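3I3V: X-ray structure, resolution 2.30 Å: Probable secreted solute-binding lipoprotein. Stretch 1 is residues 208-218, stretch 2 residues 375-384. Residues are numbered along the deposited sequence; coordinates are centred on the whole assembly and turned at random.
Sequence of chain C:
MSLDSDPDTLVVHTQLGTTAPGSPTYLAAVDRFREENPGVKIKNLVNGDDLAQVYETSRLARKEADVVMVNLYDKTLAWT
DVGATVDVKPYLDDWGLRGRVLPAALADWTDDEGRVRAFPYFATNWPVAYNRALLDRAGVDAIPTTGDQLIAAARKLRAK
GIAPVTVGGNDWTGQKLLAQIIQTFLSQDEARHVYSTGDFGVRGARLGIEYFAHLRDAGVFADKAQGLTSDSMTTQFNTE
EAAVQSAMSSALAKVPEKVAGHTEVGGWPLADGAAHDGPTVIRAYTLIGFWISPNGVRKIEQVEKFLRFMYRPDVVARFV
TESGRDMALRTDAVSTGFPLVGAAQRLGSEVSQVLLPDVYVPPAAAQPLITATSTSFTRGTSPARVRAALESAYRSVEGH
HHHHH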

# COMPACT_ATOMS: atom_id res chain seq x y z
N GLY C 208 -66.48 23.44 3.65
CA GLY C 208 -65.69 24.46 4.32
C GLY C 208 -66.46 25.74 4.59
O GLY C 208 -66.29 26.38 5.63
N ILE C 209 -67.32 26.11 3.64
CA ILE C 209 -68.14 27.31 3.78
C ILE C 209 -69.17 27.09 4.89
O ILE C 209 -69.55 28.05 5.57
CB ILE C 209 -68.86 27.67 2.46
CG1 ILE C 209 -67.83 28.11 1.41
CG2 ILE C 209 -69.86 28.77 2.71
CD1 ILE C 209 -68.44 28.60 0.10
N GLU C 210 -69.60 25.85 5.08
CA GLU C 210 -70.56 25.53 6.14
C GLU C 210 -69.81 25.69 7.45
O GLU C 210 -70.25 26.39 8.36
CB GLU C 210 -71.06 24.08 6.06
CG GLU C 210 -71.94 23.72 4.87
CD GLU C 210 -72.41 22.26 4.93
OE1 GLU C 210 -73.03 21.80 3.95
OE2 GLU C 210 -72.16 21.59 5.96
N TYR C 211 -68.66 25.02 7.53
CA TYR C 211 -67.85 25.07 8.72
C TYR C 211 -67.62 26.53 9.10
O TYR C 211 -67.88 26.93 10.23
CB TYR C 211 -66.52 24.34 8.48
CG TYR C 211 -65.61 24.34 9.69
CD1 TYR C 211 -66.13 24.18 10.98
CD2 TYR C 211 -64.22 24.48 9.55
CE1 TYR C 211 -65.29 24.16 12.10
CE2 TYR C 211 -63.38 24.47 10.66
CZ TYR C 211 -63.92 24.31 11.93
OH TYR C 211 -63.09 24.31 13.02
N PHE C 212 -67.15 27.32 8.14
CA PHE C 212 -66.91 28.73 8.40
C PHE C 212 -68.14 29.44 8.95
O PHE C 212 -68.06 30.16 9.93
CB PHE C 212 -66.48 29.45 7.12
CG PHE C 212 -66.35 30.93 7.29
CD1 PHE C 212 -65.20 31.48 7.84
CD2 PHE C 212 -67.39 31.78 6.92
CE1 PHE C 212 -65.09 32.85 8.04
CE2 PHE C 212 -67.30 33.15 7.11
CZ PHE C 212 -66.14 33.69 7.67
N ALA C 213 -69.28 29.23 8.28
CA ALA C 213 -70.54 29.86 8.68
C ALA C 213 -70.96 29.45 10.09
O ALA C 213 -71.54 30.25 10.83
CB ALA C 213 -71.64 29.51 7.69
N HIS C 214 -70.67 28.20 10.44
CA HIS C 214 -71.00 27.69 11.77
C HIS C 214 -70.16 28.46 12.79
O HIS C 214 -70.70 29.09 13.70
CB HIS C 214 -70.71 26.18 11.82
CG HIS C 214 -71.17 25.51 13.07
ND1 HIS C 214 -72.40 25.75 13.65
CD2 HIS C 214 -70.57 24.56 13.84
CE1 HIS C 214 -72.54 24.99 14.72
NE2 HIS C 214 -71.44 24.26 14.86
N LEU C 215 -68.84 28.44 12.62
CA LEU C 215 -67.93 29.15 13.53
C LEU C 215 -68.30 30.61 13.70
O LEU C 215 -68.43 31.10 14.82
CB LEU C 215 -66.49 29.04 13.03
CG LEU C 215 -65.87 27.63 13.07
CD1 LEU C 215 -64.49 27.65 12.42
CD2 LEU C 215 -65.77 27.16 14.51
N ARG C 216 -68.47 31.32 12.59
CA ARG C 216 -68.83 32.73 12.60
C ARG C 216 -70.15 33.03 13.32
O ARG C 216 -70.25 33.97 14.13
CB ARG C 216 -68.93 33.22 11.15
CG ARG C 216 -69.50 34.62 10.97
CD ARG C 216 -70.11 34.76 9.58
NE ARG C 216 -71.23 33.84 9.44
CZ ARG C 216 -71.90 33.62 8.32
NH1 ARG C 216 -71.58 34.26 7.21
NH2 ARG C 216 -72.90 32.76 8.31
N ASP C 217 -71.19 32.26 13.02
CA ASP C 217 -72.49 32.46 13.64
C ASP C 217 -72.40 32.16 15.14
O ASP C 217 -73.12 32.76 15.93
CB ASP C 217 -73.55 31.59 12.97
CG ASP C 217 -73.94 32.10 11.59
OD1 ASP C 217 -74.75 31.44 10.90
OD2 ASP C 217 -73.44 33.17 11.19
N ALA C 218 -71.50 31.26 15.51
CA ALA C 218 -71.33 30.90 16.91
C ALA C 218 -70.58 31.98 17.68
O ALA C 218 -70.37 31.86 18.89
CB ALA C 218 -70.60 29.57 17.02
N THR C 375 -68.55 40.63 3.18
CA THR C 375 -69.95 40.21 3.19
C THR C 375 -70.10 38.88 3.94
O THR C 375 -71.00 38.71 4.76
CB THR C 375 -70.50 40.04 1.74
OG1 THR C 375 -70.47 41.30 1.06
CG2 THR C 375 -71.94 39.55 1.77
N SER C 376 -69.20 37.95 3.64
CA SER C 376 -69.23 36.63 4.27
C SER C 376 -69.02 36.61 5.78
O SER C 376 -69.54 35.72 6.46
CB SER C 376 -68.19 35.72 3.61
OG SER C 376 -68.41 35.61 2.22
N PHE C 377 -68.25 37.55 6.32
CA PHE C 377 -68.02 37.57 7.76
C PHE C 377 -69.21 38.10 8.57
O PHE C 377 -69.21 38.03 9.80
CB PHE C 377 -66.78 38.40 8.11
CG PHE C 377 -65.53 37.60 8.26
CD1 PHE C 377 -64.70 37.35 7.17
CD2 PHE C 377 -65.18 37.07 9.50
CE1 PHE C 377 -63.53 36.60 7.32
CE2 PHE C 377 -64.02 36.32 9.66
CZ PHE C 377 -63.19 36.09 8.57
N THR C 378 -70.22 38.63 7.89
CA THR C 378 -71.40 39.18 8.55
C THR C 378 -72.29 38.03 9.04
O THR C 378 -72.80 37.25 8.24
CB THR C 378 -72.21 40.06 7.59
OG1 THR C 378 -71.34 41.02 6.98
CG2 THR C 378 -73.31 40.80 8.34
N ARG C 379 -72.47 37.93 10.35
CA ARG C 379 -73.27 36.86 10.94
C ARG C 379 -74.66 36.73 10.35
O ARG C 379 -75.33 37.71 10.05
CB ARG C 379 -73.39 37.07 12.45
CG ARG C 379 -72.05 37.26 13.11
CD ARG C 379 -72.20 37.44 14.60
NE ARG C 379 -72.55 36.21 15.29
CZ ARG C 379 -72.37 36.02 16.59
NH1 ARG C 379 -71.84 36.99 17.32
NH2 ARG C 379 -72.72 34.88 17.16
N GLY C 380 -75.09 35.48 10.18
CA GLY C 380 -76.40 35.22 9.62
C GLY C 380 -76.40 35.03 8.12
O GLY C 380 -77.36 34.49 7.57
N THR C 381 -75.34 35.47 7.46
CA THR C 381 -75.22 35.36 6.00
C THR C 381 -75.12 33.90 5.57
O THR C 381 -74.09 33.25 5.77
CB THR C 381 -73.98 36.10 5.48
OG1 THR C 381 -74.05 37.48 5.87
CG2 THR C 381 -73.89 36.02 3.97
N SER C 382 -76.19 33.41 4.97
CA SER C 382 -76.27 32.02 4.52
C SER C 382 -75.07 31.55 3.73
O SER C 382 -74.42 32.33 3.04
CB SER C 382 -77.53 31.83 3.67
OG SER C 382 -77.55 32.72 2.57
N PRO C 383 -74.77 30.24 3.82
CA PRO C 383 -73.64 29.63 3.10
C PRO C 383 -73.85 29.79 1.60
O PRO C 383 -72.89 29.83 0.83
CB PRO C 383 -73.71 28.17 3.54
CG PRO C 383 -74.27 28.27 4.93
CD PRO C 383 -75.37 29.29 4.76
N ALA C 384 -75.12 29.86 1.20
CA ALA C 384 -75.48 30.02 -0.20
C ALA C 384 -75.08 31.40 -0.68
O ALA C 384 -74.65 31.57 -1.82
CB ALA C 384 -76.98 29.81 -0.38

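The most unusual feature of this contact is the guanidinium of Arg216, buried and bonded to main-chain carbonyls where a chain leaves a helix and turns. NH1 of Arg216 donates to O of Ser376 at 2.6 Å (N-H...O angle 152°). O of Thr381 accepts from both terminal nitrogens of the Arg216 guanidinium, at 3.1 Å from NH1 and 2.8 Å from NH2. Ser376 precedes the type II turn from Thr378 to Thr381, and Thr381 is its last residue, so one cation bonds to the chain before the turn and to the turn's last residue. O of Thr378 also lies 3.4 Å from Arg216 NH1, but the angle is too poor for a hydrogen bond.

Asp217 completes the arrangement. Its OD2 forms a salt bridge with NE of Arg216 at 2.9 Å, although its hydrogen bonds, such as NE to OD2 at 130°, are weak, and it accepts from N of Gly380 at 3.0 Å and a nearly straight 172°. The carboxylate thus balances the charge while holding the turn's backbone. Gly380 has phi/psi of 93/-18; a CB there would be jammed against the preceding carbonyl, so the conformation itself calls for glycine. Within the turn, N of Thr381 bonds to O of Thr378 at 3.2 Å, and OG1 of Thr381 donates to the same O of Thr378 at 2.7 Å.

The backbones come nearest at Asp217 and Arg379, whose CA atoms are 5.2 Å apart. There NH2 of Arg379 donates to O of Asp217 near the helix end, a very short 2.5 Å bond at 154°.

Apolar packing continues along the helix. The edge of Phe212 meets the face of Phe377, with centroids 5.0 Å apart and planes at 84°; CE1 of Phe212 lies 3.8 Å from CZ of Phe377. Pro383 packs against two residues one helical turn apart: its CB is 4.0 Å from Ile209 CG2, and its CG is 4.0 Å from Ala213 CB.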